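Squalene synthase HpnC (Alicyclobacillus acidocaldarius subsp. acidocaldarius, PDB 4HD1) probably joins or rearranges prenyl diphosphates on the way to squalene, as an all-helical member of the squalene/phytoene synthase family. Local coordinates at residues 21-26 / 48-52; 154-158 / 229-234. All blocks are in the same frame, centred on the assembly; numbering follows the deposited sequence.

Contact 1: residues 21-26 / 48-52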
ATOM      1  N   LEU A  21      13.532  -9.272   7.620  1.00 60.62           N
ATOM      2  CA  LEU A  21      12.106  -9.522   7.409  1.00 62.45           C
ATOM      3  C   LEU A  21      11.640  -8.818   6.145  1.00 66.47           C
ATOM      4  O   LEU A  21      10.876  -9.384   5.357  1.00 72.60           O
ATOM      5  CB  LEU A  21      11.269  -9.069   8.615  1.00 62.55           C
ATOM      6  CG  LEU A  21      11.550  -9.684  10.003  1.00 65.04           C
ATOM      7  CD1 LEU A  21      10.713  -9.002  11.086  1.00 62.83           C
ATOM      8  CD2 LEU A  21      11.383 -11.206  10.048  1.00 60.42           C
ATOM      9  N   THR A  22      12.125  -7.593   5.946  1.00 64.42           N
ATOM     10  CA  THR A  22      11.760  -6.800   4.783  1.00 65.65           C
ATOM     11  C   THR A  22      12.301  -7.399   3.485  1.00 66.43           C
ATOM     12  O   THR A  22      11.527  -7.657   2.555  1.00 68.37           O
ATOM     13  CB  THR A  22      12.182  -5.323   4.949  1.00 63.27           C
ATOM     14  OG1 THR A  22      11.424  -4.740   6.019  1.00 62.51           O
ATOM     15  CG2 THR A  22      11.949  -4.531   3.661  1.00 62.45           C
ATOM     16  N   ARG A  23      13.608  -7.642   3.429  1.00 66.06           N
ATOM     17  CA  ARG A  23      14.235  -8.158   2.208  1.00 73.67           C
ATOM     18  C   ARG A  23      13.699  -9.525   1.778  1.00 75.83           C
ATOM     19  O   ARG A  23      13.553  -9.778   0.585  1.00 81.45           O
ATOM     20  CB  ARG A  23      15.764  -8.165   2.325  1.00 75.05           C
ATOM     21  CG  ARG A  23      16.369  -6.766   2.310  1.00 82.68           C
ATOM     22  CD  ARG A  23      17.886  -6.780   2.446  1.00 98.42           C
ATOM     23  NE  ARG A  23      18.567  -7.002   1.167  1.00103.72           N
ATOM     24  CZ  ARG A  23      19.302  -8.075   0.867  1.00101.40           C
ATOM     25  NH1 ARG A  23      19.477  -9.054   1.750  1.00 89.16           N
ATOM     26  NH2 ARG A  23      19.873  -8.166  -0.327  1.00108.68           N
ATOM     27  N   SER A  24      13.375 -10.385   2.739  1.00 74.86           N
ATOM     28  CA  SER A  24      12.838 -11.706   2.416  1.00 78.67           C
ATOM     29  C   SER A  24      11.373 -11.661   1.966  1.00 79.72           C
ATOM     30  O   SER A  24      10.953 -12.480   1.152  1.00 85.73           O
ATOM     31  CB  SER A  24      12.993 -12.669   3.592  1.00 77.79           C
ATOM     32  OG  SER A  24      11.938 -12.506   4.525  1.00 74.64           O
ATOM     33  N   HIS A  25      10.605 -10.712   2.496  1.00 80.26           N
ATOM     34  CA  HIS A  25       9.176 -10.597   2.170  1.00 84.22           C
ATOM     35  C   HIS A  25       8.901  -9.826   0.904  1.00 86.54           C
ATOM     36  O   HIS A  25       8.017 -10.198   0.134  1.00 91.25           O
ATOM     37  CB  HIS A  25       8.395  -9.999   3.341  1.00 84.90           C
ATOM     38  CG  HIS A  25       6.893  -9.993   3.141  1.00 93.41           C
ATOM     39  ND1 HIS A  25       6.137 -11.094   3.300  1.00 99.99           N
ATOM     40  CD2 HIS A  25       6.018  -8.962   2.799  1.00 97.78           C
ATOM     41  CE1 HIS A  25       4.845 -10.790   3.063  1.00 99.96           C
ATOM     42  NE2 HIS A  25       4.774  -9.485   2.758  1.00 95.20           N
ATOM     43  N   TYR A  26       9.642  -8.744   0.675  1.00 84.32           N
ATOM     44  CA  TYR A  26       9.424  -7.900  -0.504  1.00 85.19           C
ATOM     45  C   TYR A  26      10.524  -8.114  -1.540  1.00 87.58           C
ATOM     46  O   TYR A  26      11.641  -7.612  -1.388  1.00 81.77           O
ATOM     47  CB  TYR A  26       9.325  -6.415  -0.112  1.00 82.96           C
ATOM     48  CG  TYR A  26       8.197  -6.082   0.853  1.00 82.30           C
ATOM     49  CD1 TYR A  26       6.928  -5.729   0.381  1.00 84.38           C
ATOM     50  CD2 TYR A  26       8.401  -6.112   2.236  1.00 76.99           C
ATOM     51  CE1 TYR A  26       5.897  -5.423   1.261  1.00 82.94           C
ATOM     52  CE2 TYR A  26       7.379  -5.806   3.122  1.00 76.33           C
ATOM     53  CZ  TYR A  26       6.130  -5.466   2.630  1.00 82.55           C
ATOM     54  OH  TYR A  26       5.110  -5.164   3.505  1.00 87.60           O
ATOM     55  N   TYR A  48       8.342  -1.179   6.816  1.00 52.95           N
ATOM     56  CA  TYR A  48       8.002  -2.326   5.985  1.00 54.27           C
ATOM     57  C   TYR A  48       7.888  -3.634   6.762  1.00 55.54           C
ATOM     58  O   TYR A  48       6.993  -4.435   6.463  1.00 56.22           O
ATOM     59  CB  TYR A  48       8.924  -2.430   4.772  1.00 57.48           C
ATOM     60  CG  TYR A  48       8.439  -1.560   3.636  1.00 62.90           C
ATOM     61  CD1 TYR A  48       7.559  -2.062   2.674  1.00 69.00           C
ATOM     62  CD2 TYR A  48       8.818  -0.218   3.539  1.00 65.07           C
ATOM     63  CE1 TYR A  48       7.096  -1.263   1.636  1.00 72.19           C
ATOM     64  CE2 TYR A  48       8.361   0.590   2.502  1.00 68.79           C
ATOM     65  CZ  TYR A  48       7.505   0.061   1.555  1.00 74.22           C
ATOM     66  OH  TYR A  48       7.043   0.849   0.528  1.00 84.58           O
ATOM     67  N   ALA A  49       8.748  -3.843   7.763  1.00 54.58           N
ATOM     68  CA  ALA A  49       8.590  -4.998   8.657  1.00 57.17           C
ATOM     69  C   ALA A  49       7.233  -4.930   9.352  1.00 57.54           C
ATOM     70  O   ALA A  49       6.545  -5.935   9.457  1.00 62.14           O
ATOM     71  CB  ALA A  49       9.719  -5.094   9.678  1.00 56.83           C
ATOM     72  N   PHE A  50       6.825  -3.742   9.794  1.00 56.72           N
ATOM     73  CA  PHE A  50       5.485  -3.578  10.355  1.00 58.41           C
ATOM     74  C   PHE A  50       4.382  -4.020   9.375  1.00 59.84           C
ATOM     75  O   PHE A  50       3.457  -4.729   9.770  1.00 62.16           O
ATOM     76  CB  PHE A  50       5.246  -2.141  10.836  1.00 57.88           C
ATOM     77  CG  PHE A  50       3.809  -1.865  11.198  1.00 61.12           C
ATOM     78  CD1 PHE A  50       3.343  -2.094  12.494  1.00 60.82           C
ATOM     79  CD2 PHE A  50       2.912  -1.407  10.235  1.00 60.77           C
ATOM     80  CE1 PHE A  50       2.019  -1.857  12.824  1.00 59.69           C
ATOM     81  CE2 PHE A  50       1.585  -1.175  10.557  1.00 61.32           C
ATOM     82  CZ  PHE A  50       1.139  -1.399  11.854  1.00 61.22           C
ATOM     83  N   CYS A  51       4.478  -3.601   8.112  1.00 59.52           N
ATOM     84  CA  CYS A  51       3.490  -3.986   7.091  1.00 62.16           C
ATOM     85  C   CYS A  51       3.505  -5.492   6.809  1.00 66.57           C
ATOM     86  O   CYS A  51       2.454  -6.095   6.610  1.00 65.30           O
ATOM     87  CB  CYS A  51       3.705  -3.215   5.786  1.00 60.69           C
ATOM     88  SG  CYS A  51       3.535  -1.426   5.938  1.00 62.68           S
ATOM     89  N   ARG A  52       4.699  -6.087   6.789  1.00 68.67           N
ATOM     90  CA  ARG A  52       4.839  -7.533   6.650  1.00 71.90           C
ATOM     91  C   ARG A  52       4.056  -8.248   7.756  1.00 71.64           C
ATOM     92  O   ARG A  52       3.381  -9.246   7.500  1.00 71.99           O
ATOM     93  CB  ARG A  52       6.314  -7.952   6.683  1.00 78.15           C
ATOM     94  CG  ARG A  52       6.533  -9.459   6.594  1.00 86.51           C
ATOM     95  CD  ARG A  52       7.723  -9.921   7.423  1.00 91.73           C
ATOM     96  NE  ARG A  52       7.688 -11.366   7.657  1.00100.49           N
ATOM     97  CZ  ARG A  52       8.451 -12.263   7.033  1.00100.42           C
ATOM     98  NH1 ARG A  52       9.342 -11.881   6.123  1.00 92.61           N
ATOM     99  NH2 ARG A  52       8.326 -13.551   7.327  1.00 97.23           N
TER
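Tyr48 turns the edge of its ring to the face of Tyr26. This T-shaped pair has centroids 5.2 Å apart and planes at 88°. Tyr48 CD1 does the touching, 3.7 Å from Tyr26 CZ. At the root of the side chain, Tyr48 CB meets Thr22 OG1 and CG2; the hydroxyl bonds to Cys18 O. Ala49 marks the closest backbone approach, with its CA 5.3 Å from Thr22 CA, and its methyl lies loosely beside Leu21 CD1. Cys51 CB lies 3.3 Å from Tyr26 OH. With CG anti to the backbone N (chi1 178°), Arg52 runs over a face of His25. Arg52 CG sits 3.7 Å from the centroid of the His25 ring, a CH-pi contact. Arg52 NH1 donates to Leu21 O at 3.0 Å, on a lone pair in the carbonyl plane, and weakly to Ser24 OG at 3.1 Å. Leu21 CD2 and His25 ND1 lie over opposite faces of the guanidinium. With an alanine here, the His25 face would probably lose its CH-pi contact, and Leu21 O and Ser24 OG the bonds they receive from NH1. Arg52 thus ties the last turn of helix 12-25 to helix 41-56. His25 NE2 bonds to Asp55, and Arg52 has a long, weak ion pair with Asp56. Asp55 and Asp56 begin a DDxxD sequence, which in this family probably binds the diphosphate's metal ions, consistent with a second-shell role here.

Contact 2: residues 154-158 / 229-234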
ATOM      1  N   ARG A 154       0.430  17.808   1.133  1.00 55.26           N
ATOM      2  CA  ARG A 154       1.266  16.792   0.509  1.00 55.71           C
ATOM      3  C   ARG A 154       0.724  15.376   0.706  1.00 56.17           C
ATOM      4  O   ARG A 154       0.858  14.535  -0.185  1.00 58.16           O
ATOM      5  CB  ARG A 154       2.712  16.932   0.975  1.00 51.92           C
ATOM      6  CG  ARG A 154       3.390  18.114   0.308  1.00 51.12           C
ATOM      7  CD  ARG A 154       4.842  18.267   0.714  1.00 52.37           C
ATOM      8  NE  ARG A 154       4.975  18.833   2.051  1.00 51.57           N
ATOM      9  CZ  ARG A 154       6.108  19.314   2.553  1.00 53.07           C
ATOM     10  NH1 ARG A 154       7.224  19.315   1.829  1.00 50.88           N
ATOM     11  NH2 ARG A 154       6.121  19.802   3.787  1.00 55.21           N
ATOM     12  N   ALA A 155       0.081  15.131   1.848  1.00 56.20           N
ATOM     13  CA  ALA A 155      -0.602  13.857   2.096  1.00 55.76           C
ATOM     14  C   ALA A 155      -1.717  13.632   1.074  1.00 60.44           C
ATOM     15  O   ALA A 155      -1.868  12.529   0.532  1.00 60.21           O
ATOM     16  CB  ALA A 155      -1.152  13.804   3.516  1.00 53.31           C
ATOM     17  N   ARG A 156      -2.476  14.694   0.800  1.00 62.38           N
ATOM     18  CA  ARG A 156      -3.578  14.659  -0.157  1.00 62.71           C
ATOM     19  C   ARG A 156      -3.077  14.222  -1.534  1.00 59.15           C
ATOM     20  O   ARG A 156      -3.669  13.353  -2.167  1.00 61.92           O
ATOM     21  CB  ARG A 156      -4.252  16.039  -0.214  1.00 64.65           C
ATOM     22  CG  ARG A 156      -5.564  16.102  -0.980  1.00 65.84           C
ATOM     23  CD  ARG A 156      -6.121  17.523  -1.046  1.00 69.60           C
ATOM     24  NE  ARG A 156      -5.194  18.497  -1.642  1.00 67.96           N
ATOM     25  CZ  ARG A 156      -4.965  18.637  -2.951  1.00 68.15           C
ATOM     26  NH1 ARG A 156      -5.571  17.856  -3.839  1.00 69.70           N
ATOM     27  NH2 ARG A 156      -4.115  19.560  -3.376  1.00 67.67           N
ATOM     28  N   LEU A 157      -1.966  14.804  -1.972  1.00 57.62           N
ATOM     29  CA  LEU A 157      -1.343  14.447  -3.248  1.00 57.14           C
ATOM     30  C   LEU A 157      -0.746  13.032  -3.228  1.00 55.32           C
ATOM     31  O   LEU A 157      -0.829  12.297  -4.219  1.00 53.64           O
ATOM     32  CB  LEU A 157      -0.262  15.470  -3.602  1.00 56.83           C
ATOM     33  CG  LEU A 157      -0.731  16.919  -3.744  1.00 58.31           C
ATOM     34  CD1 LEU A 157       0.466  17.854  -3.779  1.00 57.74           C
ATOM     35  CD2 LEU A 157      -1.594  17.098  -4.992  1.00 56.94           C
ATOM     36  N   SER A 158      -0.143  12.663  -2.099  1.00 55.08           N
ATOM     37  CA  SER A 158       0.381  11.312  -1.899  1.00 53.55           C
ATOM     38  C   SER A 158      -0.739  10.281  -2.046  1.00 52.52           C
ATOM     39  O   SER A 158      -0.588   9.292  -2.775  1.00 52.53           O
ATOM     40  CB  SER A 158       1.064  11.195  -0.532  1.00 53.45           C
ATOM     41  OG  SER A 158       1.324   9.845  -0.197  1.00 57.58           O
ATOM     42  N   ARG A 229       2.042  16.263  -8.800  1.00 57.98           N
ATOM     43  CA  ARG A 229       2.392  17.560  -8.220  1.00 57.82           C
ATOM     44  C   ARG A 229       3.300  17.439  -6.989  1.00 54.82           C
ATOM     45  O   ARG A 229       4.123  18.316  -6.737  1.00 52.40           O
ATOM     46  CB  ARG A 229       1.121  18.367  -7.903  1.00 59.08           C
ATOM     47  CG  ARG A 229       1.355  19.764  -7.332  1.00 57.00           C
ATOM     48  CD  ARG A 229       1.991  20.714  -8.336  1.00 56.62           C
ATOM     49  NE  ARG A 229       2.472  21.929  -7.675  1.00 56.81           N
ATOM     50  CZ  ARG A 229       3.449  22.703  -8.136  1.00 56.77           C
ATOM     51  NH1 ARG A 229       4.065  22.394  -9.273  1.00 55.36           N
ATOM     52  NH2 ARG A 229       3.821  23.785  -7.455  1.00 57.98           N
ATOM     53  N   LEU A 230       3.156  16.345  -6.246  1.00 53.83           N
ATOM     54  CA  LEU A 230       3.974  16.081  -5.056  1.00 51.96           C
ATOM     55  C   LEU A 230       5.483  16.043  -5.380  1.00 51.62           C
ATOM     56  O   LEU A 230       6.332  16.458  -4.569  1.00 51.73           O
ATOM     57  CB  LEU A 230       3.516  14.782  -4.376  1.00 49.47           C
ATOM     58  CG  LEU A 230       4.168  14.376  -3.051  1.00 50.17           C
ATOM     59  CD1 LEU A 230       4.072  15.487  -2.009  1.00 48.62           C
ATOM     60  CD2 LEU A 230       3.598  13.064  -2.507  1.00 49.65           C
ATOM     61  N   GLU A 231       5.809  15.572  -6.580  1.00 51.88           N
ATOM     62  CA  GLU A 231       7.200  15.529  -7.033  1.00 53.53           C
ATOM     63  C   GLU A 231       7.910  16.889  -7.002  1.00 56.00           C
ATOM     64  O   GLU A 231       9.136  16.932  -6.941  1.00 60.28           O
ATOM     65  CB  GLU A 231       7.298  14.892  -8.423  1.00 54.49           C
ATOM     66  CG  GLU A 231       6.930  13.415  -8.416  1.00 54.26           C
ATOM     67  CD  GLU A 231       6.590  12.863  -9.790  1.00 57.62           C
ATOM     68  OE1 GLU A 231       7.043  13.429 -10.816  1.00 60.49           O
ATOM     69  OE2 GLU A 231       5.862  11.845  -9.840  1.00 60.21           O
ATOM     70  N   SER A 232       7.160  17.991  -7.024  1.00 54.51           N
ATOM     71  CA  SER A 232       7.774  19.321  -6.961  1.00 54.66           C
ATOM     72  C   SER A 232       7.871  19.884  -5.543  1.00 54.69           C
ATOM     73  O   SER A 232       8.322  21.017  -5.359  1.00 56.68           O
ATOM     74  CB  SER A 232       7.003  20.312  -7.838  1.00 56.46           C
ATOM     75  OG  SER A 232       6.797  19.789  -9.135  1.00 57.47           O
ATOM     76  N   LEU A 233       7.447  19.104  -4.549  1.00 54.50           N
ATOM     77  CA  LEU A 233       7.275  19.621  -3.187  1.00 55.15           C
ATOM     78  C   LEU A 233       8.093  18.867  -2.136  1.00 55.56           C
ATOM     79  O   LEU A 233       7.899  19.063  -0.926  1.00 54.73           O
ATOM     80  CB  LEU A 233       5.787  19.598  -2.802  1.00 54.67           C
ATOM     81  CG  LEU A 233       4.760  20.211  -3.766  1.00 53.44           C
ATOM     82  CD1 LEU A 233       3.349  20.060  -3.214  1.00 51.62           C
ATOM     83  CD2 LEU A 233       5.063  21.678  -4.033  1.00 51.27           C
ATOM     84  N   VAL A 234       9.005  18.009  -2.596  1.00 54.74           N
ATOM     85  CA  VAL A 234       9.764  17.131  -1.700  1.00 53.98           C
ATOM     86  C   VAL A 234      11.252  17.130  -2.065  1.00 54.29           C
ATOM     87  O   VAL A 234      11.602  17.568  -3.162  1.00 53.23           O
ATOM     88  CB  VAL A 234       9.194  15.689  -1.703  1.00 51.85           C
ATOM     89  CG1 VAL A 234       7.763  15.684  -1.186  1.00 50.17           C
ATOM     90  CG2 VAL A 234       9.258  15.067  -3.095  1.00 50.66           C
TER
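Leu230 meets helix 152-172 across Arg154, Leu157 and Ser158, and this is the tight part of the contact. Its CG stands anti to the backbone N (chi1 -175°), which lays the forked end against the helix. The two methyls then reach residues one turn apart. Leu230 CD1 packs against the start of the Arg154 chain, 3.6 Å from Arg154 CG. Leu230 CD2 lies 3.7 Å from Ser158 CB and also touches the CA of that residue. Between them, Leu157 CB faces Leu230 CB at 3.9 Å. Leu157 then sends CD1 on to Leu233 CD1, 3.7 Å away, the two side chains crossing at about a right angle. Three leucines and the aliphatic part of an arginine therefore form one apolar patch.

The outer side is looser and more polar. Arg229 runs side by side with Leu157, its CG 4.1 Å from Leu157 CD1, but its guanidinium takes no part and the residue is exposed. At the other end of the segment, Val234 CG1 barely reaches Arg154 CD (4.3 Å). The single hydrogen bond between the segments lies here too. Arg154 bends at chi3 (-76°), and NH1 donates to Leu233 O at 2.8 Å. The donor sits nearly in line with the C=O bond (174°) and close to the guanidinium plane. Arg154 NH2 forms a salt bridge with Asp151 and NE is also bonded outside the segments, which limits the rotation of the group.

Segment 229-234, a 3-10 stretch running into loop, lies between helices 207-227 and 236-257. Leu230 also touches Leu242 of helix 236-257 and Leu144 of helix 137-146. The contact thus seats this connection on the first part of helix 152-172, in a fold without strands.

Contacts 1 and 2 share no helix, and their centres are 25 Å apart, with nearest atoms about 11 Å apart. Both are partly buried. Contact 1 is nearer the middle of the chain, its centre about 13 Å from the chain centre, against about 17 Å for contact 2. Contact 1 joins two crossing helices through aromatic rings and one long arginine. Contact 2 sets a connection against a helix and relies on leucines. In each, an arginine binds a main-chain carbonyl of the opposite segment. In contact 1 its surroundings lead to the aspartate-rich motif. In contact 2 it sits beside a link between helices, where it is also paired with an aspartate of the same region.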